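Local coordinates for protein Alpha/beta hydrolase (Streptomyces albidoflavus, PDB 6KSU) that probably releases non-ribosomal peptides from their assembly line by macrolactamization, a cyclase with a fold related to penicillin-binding proteins and beta-lactamases, at residues 29-34 against 58-63; 89-94 against 269-274. One frame throughout, in Å; residues are numbered along the deposited sequence.

Contact 1: 29-34 against 58-63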
ATOM      1  N   ASP A  29     -22.339  18.648  -0.431  1.00 39.91           N
ATOM      2  CA  ASP A  29     -21.979  19.882  -1.122  1.00 35.32           C
ATOM      3  C   ASP A  29     -20.663  20.421  -0.609  1.00 33.34           C
ATOM      4  O   ASP A  29     -19.793  20.813  -1.394  1.00 33.36           O
ATOM      5  CB  ASP A  29     -23.078  20.922  -0.946  1.00 40.34           C
ATOM      6  CG  ASP A  29     -24.321  20.567  -1.724  1.00 47.81           C
ATOM      7  OD1 ASP A  29     -24.190  19.778  -2.690  1.00 44.29           O
ATOM      8  OD2 ASP A  29     -25.419  21.040  -1.348  1.00 53.23           O
ATOM      9  N   ALA A  30     -20.491  20.432   0.716  1.00 35.73           N
ATOM     10  CA  ALA A  30     -19.236  20.900   1.285  1.00 35.05           C
ATOM     11  C   ALA A  30     -18.068  20.028   0.859  1.00 31.27           C
ATOM     12  O   ALA A  30     -16.962  20.533   0.663  1.00 37.37           O
ATOM     13  CB  ALA A  30     -19.335  20.954   2.805  1.00 40.52           C
ATOM     14  N   VAL A  31     -18.280  18.725   0.698  1.00 31.74           N
ATOM     15  CA  VAL A  31     -17.158  17.869   0.326  1.00 35.66           C
ATOM     16  C   VAL A  31     -16.729  18.167  -1.106  1.00 29.95           C
ATOM     17  O   VAL A  31     -15.553  18.448  -1.377  1.00 25.50           O
ATOM     18  CB  VAL A  31     -17.513  16.383   0.527  1.00 33.24           C
ATOM     19  CG1 VAL A  31     -16.562  15.485  -0.267  1.00 29.65           C
ATOM     20  CG2 VAL A  31     -17.453  16.019   1.984  1.00 27.73           C
ATOM     21  N   GLY A  32     -17.681  18.134  -2.039  1.00 31.61           N
ATOM     22  CA  GLY A  32     -17.369  18.517  -3.407  1.00 30.85           C
ATOM     23  C   GLY A  32     -16.730  19.890  -3.504  1.00 32.24           C
ATOM     24  O   GLY A  32     -15.751  20.083  -4.231  1.00 30.97           O
ATOM     25  N   ALA A  33     -17.274  20.862  -2.772  1.00 28.65           N
ATOM     26  CA  ALA A  33     -16.681  22.193  -2.790  1.00 31.92           C
ATOM     27  C   ALA A  33     -15.283  22.168  -2.193  1.00 33.26           C
ATOM     28  O   ALA A  33     -14.383  22.854  -2.690  1.00 36.79           O
ATOM     29  CB  ALA A  33     -17.571  23.181  -2.037  1.00 31.15           C
ATOM     30  N   LEU A  34     -15.071  21.353  -1.159  1.00 31.69           N
ATOM     31  CA  LEU A  34     -13.743  21.223  -0.579  1.00 31.08           C
ATOM     32  C   LEU A  34     -12.785  20.573  -1.568  1.00 34.28           C
ATOM     33  O   LEU A  34     -11.685  21.087  -1.816  1.00 29.40           O
ATOM     34  CB  LEU A  34     -13.819  20.416   0.711  1.00 33.75           C
ATOM     35  CG  LEU A  34     -12.514  20.417   1.497  1.00 36.94           C
ATOM     36  CD1 LEU A  34     -12.279  21.815   2.061  1.00 37.45           C
ATOM     37  CD2 LEU A  34     -12.530  19.371   2.584  1.00 30.04           C
ATOM     38  N   SER A  58     -21.465   9.480  -3.213  1.00 23.99           N
ATOM     39  CA  SER A  58     -21.130  10.756  -3.838  1.00 27.28           C
ATOM     40  C   SER A  58     -19.929  10.528  -4.738  1.00 29.03           C
ATOM     41  O   SER A  58     -18.952   9.909  -4.306  1.00 24.21           O
ATOM     42  CB  SER A  58     -20.778  11.834  -2.803  1.00 28.95           C
ATOM     43  OG  SER A  58     -21.913  12.249  -2.065  1.00 32.38           O
ATOM     44  N   GLU A  59     -19.986  11.038  -5.971  1.00 29.00           N
ATOM     45  CA  GLU A  59     -18.908  10.856  -6.941  1.00 28.89           C
ATOM     46  C   GLU A  59     -18.454  12.214  -7.446  1.00 28.78           C
ATOM     47  O   GLU A  59     -19.208  12.909  -8.135  1.00 29.49           O
ATOM     48  CB  GLU A  59     -19.336   9.986  -8.126  1.00 30.43           C
ATOM     49  CG  GLU A  59     -19.965   8.655  -7.783  1.00 23.15           C
ATOM     50  CD  GLU A  59     -20.161   7.796  -9.026  1.00 33.85           C
ATOM     51  OE1 GLU A  59     -19.245   6.997  -9.328  1.00 30.26           O
ATOM     52  OE2 GLU A  59     -21.208   7.945  -9.728  1.00 34.53           O
ATOM     53  N   TYR A  60     -17.221  12.578  -7.125  1.00 21.55           N
ATOM     54  CA  TYR A  60     -16.647  13.827  -7.577  1.00 22.85           C
ATOM     55  C   TYR A  60     -15.509  13.495  -8.526  1.00 26.36           C
ATOM     56  O   TYR A  60     -14.808  12.498  -8.333  1.00 29.75           O
ATOM     57  CB  TYR A  60     -16.157  14.645  -6.395  1.00 23.32           C
ATOM     58  CG  TYR A  60     -17.160  14.749  -5.246  1.00 28.22           C
ATOM     59  CD1 TYR A  60     -18.176  15.709  -5.249  1.00 28.59           C
ATOM     60  CD2 TYR A  60     -17.080  13.899  -4.151  1.00 30.68           C
ATOM     61  CE1 TYR A  60     -19.087  15.806  -4.194  1.00 26.72           C
ATOM     62  CE2 TYR A  60     -17.985  13.995  -3.093  1.00 30.02           C
ATOM     63  CZ  TYR A  60     -18.983  14.957  -3.116  1.00 28.17           C
ATOM     64  OH  TYR A  60     -19.872  15.040  -2.055  1.00 24.60           O
ATOM     65  N   ALA A  61     -15.351  14.306  -9.569  1.00 23.98           N
ATOM     66  CA  ALA A  61     -14.322  14.071 -10.573  1.00 22.42           C
ATOM     67  C   ALA A  61     -14.059  15.378 -11.287  1.00 27.25           C
ATOM     68  O   ALA A  61     -15.005  16.085 -11.637  1.00 23.45           O
ATOM     69  CB  ALA A  61     -14.734  13.016 -11.597  1.00 17.31           C
ATOM     70  N   THR A  62     -12.781  15.677 -11.531  1.00 23.54           N
ATOM     71  CA  THR A  62     -12.431  16.957 -12.120  1.00 24.12           C
ATOM     72  C   THR A  62     -11.118  16.824 -12.874  1.00 26.00           C
ATOM     73  O   THR A  62     -10.352  15.871 -12.677  1.00 20.84           O
ATOM     74  CB  THR A  62     -12.350  18.034 -11.037  1.00 31.65           C
ATOM     75  OG1 THR A  62     -12.338  19.334 -11.630  1.00 32.57           O
ATOM     76  CG2 THR A  62     -11.095  17.828 -10.147  1.00 29.34           C
ATOM     77  N   GLY A  63     -10.876  17.789 -13.762  1.00 21.79           N
ATOM     78  CA  GLY A  63      -9.569  17.919 -14.370  1.00 17.31           C
ATOM     79  C   GLY A  63      -9.359  17.016 -15.566  1.00 17.60           C
ATOM     80  O   GLY A  63     -10.297  16.554 -16.208  1.00 20.75           O
TER
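The N-terminal helix 23-41 covers one face of the antiparallel sheet of the beta-lactamase-like domain at its outermost strand, 56-63, and in this contact Y60 of that strand reaches across to V31 and G32. From one side of the ring, G32 CA comes to 3.3 Å of CE1 of Y60 and V31 CG1 to 3.5 Å of CE2 of Y60. CD1 of the same ring is 3.5 Å from CA of G32; the missing side chain is what lets the ring come so near the helix backbone. The V31 and Y60 side chains cross at about a right angle. V31 carries CG1 anti to its own N (chi1 161°), and this is the branch that meets the ring; CB of V31 lies 3.7 Å from OH of Y60. Both helix residues approach the ring obliquely. The phenol is not left without a polar partner: its OH is hydrogen-bonded to O of R28, one turn back in the helix. F35 and L49 also touch the Y60 side chain, and V31 reaches L49, L366 and A369. An aromatic residue on an edge strand, packed against a glycine in the covering helix, joins the two layers of this alpha/beta sandwich.

Contact 2: 89-94 against 269-274; sequences TAELVM and RPHLAD
E91 turns CG away from its carbonyl carbon (chi1 -83°) and then runs out extended from helix 85-98, while H271, with CG likewise anti to its carbonyl carbon, sends its imidazole from the opposite direction. The two meet in a single hydrogen bond: NE2 of H271 donates to OE2 of E91 over 2.9 Å, with an N-H...O angle of 149°, moderately bent. OE2 accepts through its anti lone pair, the one facing away from the other carboxylate oxygen, and sits at the ring edge practically in the imidazole plane. The carboxylate and ring planes are 10° apart, so the two groups are nearly coplanar. The next ring atom along, CD2 of H271, is 3.5 Å from OE2 of E91.

Both residues are buried beside apolar neighbours: L202 and L284 touch the E91 side chain, M292 packs on H271, and the ring of F87 meets the imidazole at a slant. H271 closes a short 3-10 turn after helix 261-268, so its bond ties that turn to helix 85-98, which also carries F87. In such a setting the carboxylate probably polarises the imidazole and may favour its protonation, while NE2, as the donor, carries a hydrogen directed at E91.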
ATOM      1  N   THR A  89      -6.206  -7.860  -4.382  1.00 20.17           N
ATOM      2  CA  THR A  89      -5.530  -9.147  -4.326  1.00 21.05           C
ATOM      3  C   THR A  89      -5.864  -9.878  -3.030  1.00 18.90           C
ATOM      4  O   THR A  89      -6.151 -11.085  -3.036  1.00 18.86           O
ATOM      5  CB  THR A  89      -4.023  -8.942  -4.464  1.00 16.94           C
ATOM      6  OG1 THR A  89      -3.736  -8.670  -5.835  1.00 18.12           O
ATOM      7  CG2 THR A  89      -3.255 -10.215  -4.010  1.00 17.04           C
ATOM      8  N   ALA A  90      -5.825  -9.155  -1.902  1.00 19.47           N
ATOM      9  CA  ALA A  90      -6.221  -9.757  -0.636  1.00 18.50           C
ATOM     10  C   ALA A  90      -7.664 -10.209  -0.697  1.00 20.54           C
ATOM     11  O   ALA A  90      -8.007 -11.301  -0.224  1.00 17.76           O
ATOM     12  CB  ALA A  90      -6.042  -8.776   0.514  1.00 18.55           C
ATOM     13  N   GLU A  91      -8.522  -9.378  -1.288  1.00 19.45           N
ATOM     14  CA  GLU A  91      -9.918  -9.738  -1.420  1.00 22.67           C
ATOM     15  C   GLU A  91     -10.075 -10.989  -2.282  1.00 19.73           C
ATOM     16  O   GLU A  91     -10.873 -11.879  -1.969  1.00 21.01           O
ATOM     17  CB  GLU A  91     -10.674  -8.546  -1.991  1.00 19.61           C
ATOM     18  CG  GLU A  91     -11.079  -7.489  -0.927  1.00 19.81           C
ATOM     19  CD  GLU A  91     -12.159  -6.538  -1.477  1.00 21.88           C
ATOM     20  OE1 GLU A  91     -12.199  -6.368  -2.709  1.00 21.49           O
ATOM     21  OE2 GLU A  91     -12.977  -5.995  -0.707  1.00 20.81           O
ATOM     22  N   LEU A  92      -9.296 -11.074  -3.356  1.00 16.41           N
ATOM     23  CA  LEU A  92      -9.308 -12.240  -4.217  1.00 18.96           C
ATOM     24  C   LEU A  92      -8.854 -13.479  -3.454  1.00 28.21           C
ATOM     25  O   LEU A  92      -9.506 -14.531  -3.506  1.00 24.87           O
ATOM     26  CB  LEU A  92      -8.411 -11.965  -5.415  1.00 17.50           C
ATOM     27  CG  LEU A  92      -8.356 -13.057  -6.468  1.00 20.62           C
ATOM     28  CD1 LEU A  92      -9.766 -13.418  -6.871  1.00 24.39           C
ATOM     29  CD2 LEU A  92      -7.550 -12.560  -7.665  1.00 19.52           C
ATOM     30  N   VAL A  93      -7.745 -13.361  -2.712  1.00 25.35           N
ATOM     31  CA  VAL A  93      -7.236 -14.489  -1.933  1.00 25.74           C
ATOM     32  C   VAL A  93      -8.276 -14.937  -0.911  1.00 24.05           C
ATOM     33  O   VAL A  93      -8.503 -16.142  -0.709  1.00 21.06           O
ATOM     34  CB  VAL A  93      -5.896 -14.109  -1.249  1.00 16.45           C
ATOM     35  CG1 VAL A  93      -5.487 -15.165  -0.251  1.00 21.53           C
ATOM     36  CG2 VAL A  93      -4.807 -13.912  -2.260  1.00 14.64           C
ATOM     37  N   MET A  94      -8.926 -13.973  -0.251  1.00 19.87           N
ATOM     38  CA  MET A  94      -9.900 -14.338   0.767  1.00 23.57           C
ATOM     39  C   MET A  94     -11.105 -15.061   0.172  1.00 30.14           C
ATOM     40  O   MET A  94     -11.712 -15.888   0.858  1.00 27.68           O
ATOM     41  CB  MET A  94     -10.355 -13.104   1.545  1.00 18.88           C
ATOM     42  CG  MET A  94      -9.297 -12.496   2.439  1.00 22.35           C
ATOM     43  SD  MET A  94      -8.470 -13.660   3.579  1.00 32.92           S
ATOM     44  CE  MET A  94      -9.645 -13.661   4.916  1.00 24.23           C
ATOM     45  N   ARG A 269     -17.511  -2.030  -0.121  1.00 22.20           N
ATOM     46  CA  ARG A 269     -18.885  -2.180   0.354  1.00 22.26           C
ATOM     47  C   ARG A 269     -19.087  -3.399   1.246  1.00 24.33           C
ATOM     48  O   ARG A 269     -19.703  -3.241   2.311  1.00 24.91           O
ATOM     49  CB  ARG A 269     -19.853  -2.181  -0.842  1.00 27.14           C
ATOM     50  CG  ARG A 269     -19.876  -0.847  -1.616  1.00 21.99           C
ATOM     51  CD  ARG A 269     -20.652   0.225  -0.875  1.00 23.15           C
ATOM     52  NE  ARG A 269     -21.921  -0.273  -0.350  1.00 28.01           N
ATOM     53  CZ  ARG A 269     -23.068  -0.250  -1.021  1.00 29.58           C
ATOM     54  NH1 ARG A 269     -23.104   0.261  -2.245  1.00 26.22           N
ATOM     55  NH2 ARG A 269     -24.177  -0.726  -0.458  1.00 28.78           N
ATOM     56  N   PRO A 270     -18.617  -4.611   0.907  1.00 23.41           N
ATOM     57  CA  PRO A 270     -18.809  -5.752   1.830  1.00 28.31           C
ATOM     58  C   PRO A 270     -18.139  -5.590   3.189  1.00 25.90           C
ATOM     59  O   PRO A 270     -18.393  -6.415   4.075  1.00 27.81           O
ATOM     60  CB  PRO A 270     -18.207  -6.951   1.069  1.00 18.64           C
ATOM     61  CG  PRO A 270     -18.148  -6.521  -0.342  1.00 23.37           C
ATOM     62  CD  PRO A 270     -17.938  -5.038  -0.331  1.00 22.48           C
ATOM     63  N   HIS A 271     -17.285  -4.587   3.385  1.00 24.52           N
ATOM     64  CA  HIS A 271     -16.600  -4.428   4.657  1.00 25.76           C
ATOM     65  C   HIS A 271     -17.399  -3.635   5.669  1.00 23.53           C
ATOM     66  O   HIS A 271     -17.000  -3.568   6.824  1.00 21.65           O
ATOM     67  CB  HIS A 271     -15.236  -3.756   4.462  1.00 19.87           C
ATOM     68  CG  HIS A 271     -14.286  -4.585   3.664  1.00 16.83           C
ATOM     69  ND1 HIS A 271     -13.297  -5.348   4.242  1.00 19.50           N
ATOM     70  CD2 HIS A 271     -14.193  -4.793   2.332  1.00 17.85           C
ATOM     71  CE1 HIS A 271     -12.642  -6.002   3.301  1.00 22.37           C
ATOM     72  NE2 HIS A 271     -13.163  -5.677   2.130  1.00 18.08           N
ATOM     73  N   LEU A 272     -18.517  -3.058   5.284  1.00 23.88           N
ATOM     74  CA  LEU A 272     -19.169  -2.112   6.169  1.00 24.04           C
ATOM     75  C   LEU A 272     -20.290  -2.774   6.943  1.00 24.96           C
ATOM     76  O   LEU A 272     -20.789  -3.846   6.577  1.00 22.32           O
ATOM     77  CB  LEU A 272     -19.701  -0.920   5.380  1.00 26.49           C
ATOM     78  CG  LEU A 272     -18.761  -0.400   4.299  1.00 27.71           C
ATOM     79  CD1 LEU A 272     -19.507   0.635   3.419  1.00 23.87           C
ATOM     80  CD2 LEU A 272     -17.567   0.242   4.949  1.00 23.54           C
ATOM     81  N   ALA A 273     -20.658  -2.110   8.042  1.00 23.82           N
ATOM     82  CA  ALA A 273     -21.767  -2.557   8.880  1.00 28.69           C
ATOM     83  C   ALA A 273     -23.004  -2.859   8.050  1.00 26.18           C
ATOM     84  O   ALA A 273     -23.617  -3.922   8.186  1.00 28.82           O
ATOM     85  CB  ALA A 273     -22.089  -1.487   9.926  1.00 28.96           C
ATOM     86  N   ASP A 274     -23.383  -1.928   7.169  1.00 29.98           N
ATOM     87  CA  ASP A 274     -24.598  -2.042   6.371  1.00 29.95           C
ATOM     88  C   ASP A 274     -24.434  -2.951   5.150  1.00 31.03           C
ATOM     89  O   ASP A 274     -25.178  -2.799   4.173  1.00 42.16           O
ATOM     90  CB  ASP A 274     -25.061  -0.644   5.939  1.00 32.23           C
ATOM     91  CG  ASP A 274     -24.107   0.012   4.943  1.00 32.68           C
ATOM     92  OD1 ASP A 274     -23.013  -0.550   4.694  1.00 32.81           O
ATOM     93  OD2 ASP A 274     -24.450   1.091   4.404  1.00 31.16           O
TER

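Contact 1 comes first along the chain; the centres of the two contacts are 25 Å apart and their nearest atoms about 9 Å. All four segments belong to the beta-lactamase-like region, apart from the C-terminal eight-stranded barrel. Contact 1 sets helix 23-41 on a face of the seven-stranded sheet, at its outer strand, whereas contact 2 lies within the helical part, joining helix 85-98 to the loop that follows helix 261-268. That loop reaches the sheet, through D274 and R269 to Y52 on strand 46-53, the neighbour of strand 56-63. Helix 85-98 carries K86, probably the lysine of an SxxK motif as in beta-lactamases and penicillin-binding proteins, so contact 2 lies on the helix that begins at the presumed active site.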